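Local coordinates for protein pyruvate carboxylase n-terminal domain (Aquifex aeolicus, PDB 1ULZ) that belongs to the ATP-grasp family and forms the biotin carboxylase subunit of pyruvate carboxylase, at residues A[209-214]-A[224-229]. The protein carries 1 engineered substitution. Sequence-based numbering, arbitrary orientation.
Sequences EYQVLG and GERDCS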
# COMPACT_ATOMS: atom_id res chain seq x y z
N GLU A 209 1.56 17.96 15.14
CA GLU A 209 0.60 18.69 14.33
C GLU A 209 -0.70 17.93 14.08
O GLU A 209 -0.69 16.71 13.87
CB GLU A 209 1.23 19.09 12.99
CG GLU A 209 1.51 17.93 12.04
CD GLU A 209 2.25 18.37 10.78
OE1 GLU A 209 2.13 17.67 9.75
OE2 GLU A 209 2.96 19.40 10.82
N TYR A 210 -1.81 18.66 14.11
CA TYR A 210 -3.12 18.07 13.89
C TYR A 210 -3.65 18.27 12.48
O TYR A 210 -3.53 19.35 11.89
CB TYR A 210 -4.13 18.64 14.89
CG TYR A 210 -4.26 17.85 16.17
CD1 TYR A 210 -3.34 18.02 17.21
CD2 TYR A 210 -5.27 16.92 16.33
CE1 TYR A 210 -3.44 17.26 18.37
CE2 TYR A 210 -5.38 16.16 17.48
CZ TYR A 210 -4.46 16.33 18.50
OH TYR A 210 -4.58 15.56 19.64
N GLN A 211 -4.24 17.21 11.94
CA GLN A 211 -4.83 17.24 10.61
C GLN A 211 -6.29 17.67 10.75
O GLN A 211 -7.05 17.08 11.52
CB GLN A 211 -4.77 15.86 9.95
CG GLN A 211 -5.42 15.80 8.58
CD GLN A 211 -4.78 16.73 7.57
OE1 GLN A 211 -3.59 16.61 7.27
NE2 GLN A 211 -5.56 17.68 7.06
N VAL A 212 -6.68 18.70 10.01
CA VAL A 212 -8.05 19.19 10.05
C VAL A 212 -8.74 18.94 8.71
O VAL A 212 -8.09 18.94 7.67
CB VAL A 212 -8.08 20.71 10.34
CG1 VAL A 212 -9.51 21.21 10.41
CG2 VAL A 212 -7.34 20.99 11.64
N LEU A 213 -10.05 18.70 8.74
CA LEU A 213 -10.81 18.46 7.52
C LEU A 213 -12.27 18.83 7.78
O LEU A 213 -12.91 18.30 8.69
CB LEU A 213 -10.72 16.99 7.09
CG LEU A 213 -11.29 16.61 5.72
CD1 LEU A 213 -10.52 17.34 4.63
CD2 LEU A 213 -11.21 15.10 5.50
N GLY A 214 -12.79 19.76 6.99
CA GLY A 214 -14.17 20.17 7.18
C GLY A 214 -14.86 20.44 5.86
O GLY A 214 -14.21 20.82 4.88
N GLY A 224 -6.53 13.18 13.86
CA GLY A 224 -5.41 12.92 14.73
C GLY A 224 -4.19 13.78 14.47
O GLY A 224 -4.23 14.71 13.66
N GLU A 225 -3.10 13.47 15.16
CA GLU A 225 -1.87 14.24 15.03
C GLU A 225 -0.73 13.47 14.37
O GLU A 225 -0.81 12.26 14.14
CB GLU A 225 -1.39 14.70 16.42
CG GLU A 225 -0.60 13.64 17.21
CD GLU A 225 -1.46 12.50 17.75
OE1 GLU A 225 -2.65 12.40 17.38
OE2 GLU A 225 -0.93 11.69 18.54
N ARG A 226 0.33 14.22 14.07
CA ARG A 226 1.53 13.68 13.46
C ARG A 226 2.74 14.25 14.20
O ARG A 226 2.74 15.42 14.58
CB ARG A 226 1.60 14.07 11.98
CG ARG A 226 0.51 13.46 11.11
CD ARG A 226 0.69 13.82 9.63
NE ARG A 226 0.45 15.23 9.36
CZ ARG A 226 -0.67 15.71 8.83
NH1 ARG A 226 -1.66 14.89 8.51
NH2 ARG A 226 -0.79 17.02 8.60
N ASP A 227 3.74 13.42 14.43
CA ASP A 227 4.97 13.85 15.09
C ASP A 227 6.02 14.00 14.00
O ASP A 227 6.47 13.00 13.42
CB ASP A 227 5.41 12.82 16.13
CG ASP A 227 6.67 13.23 16.86
OD1 ASP A 227 6.84 12.82 18.03
OD2 ASP A 227 7.50 13.96 16.27
N CYS A 228 6.40 15.23 13.70
CA CYS A 228 7.38 15.52 12.66
C CYS A 228 8.63 16.16 13.25
O CYS A 228 9.25 17.02 12.63
CB CYS A 228 6.76 16.46 11.62
SG CYS A 228 5.04 16.05 11.20
N SER A 229 9.00 15.71 14.45
CA SER A 229 10.16 16.25 15.16
C SER A 229 11.49 16.06 14.44
O SER A 229 12.38 16.92 14.54
CB SER A 229 10.27 15.61 16.54
OG SER A 229 9.12 15.88 17.32
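E209 and R226 form an antiparallel hydrogen-bonded pair in the beta hairpin of strands 206-214 and 220-232, in an antiparallel sheet to which the ATP-grasp domain contributes this hairpin. Backbone bonding is reciprocal here: E209 N donates to R226 O (2.9 Å) and R226 N to E209 O. Further along, Q211 N meets G224 O at 3.0 Å.

Polar side-chain bonding occupies the E209, Q211 and R226 face. The R226 chain bends at its third torsion (chi3 -69°), and the guanidinium offers two adjoining edges to the two acceptors, both near its plane. R226 NE reaches E209 OE1 at 3.0 Å on the anti lone pair, as a salt bridge, while R226 NH2 comes to that same oxygen from above the carboxylate plane. Along the adjoining end-on edge, R226 NH1 bonds Q211 OE1 at 2.9 Å on a lone pair, and R226 NH2 reaches Q211 OE1 from above the amide plane (3.1 Å). R226 NH1 also bonds S299 OG, and E209 OE2 bonds H207 NE2.

Nonpolar contact lies on the face of Y210 and E225, a non-hydrogen-bonded pair. E225 CB makes a CH-pi contact 3.9 Å from the Y210 ring centroid, 15° off the ring normal. The polar ends of this pair are held from outside the two segments: E225 OE2 by a salt bridge to R251 and a hydrogen bond with S243 OG, and Y210 OH by a hydrogen bond with R251 O.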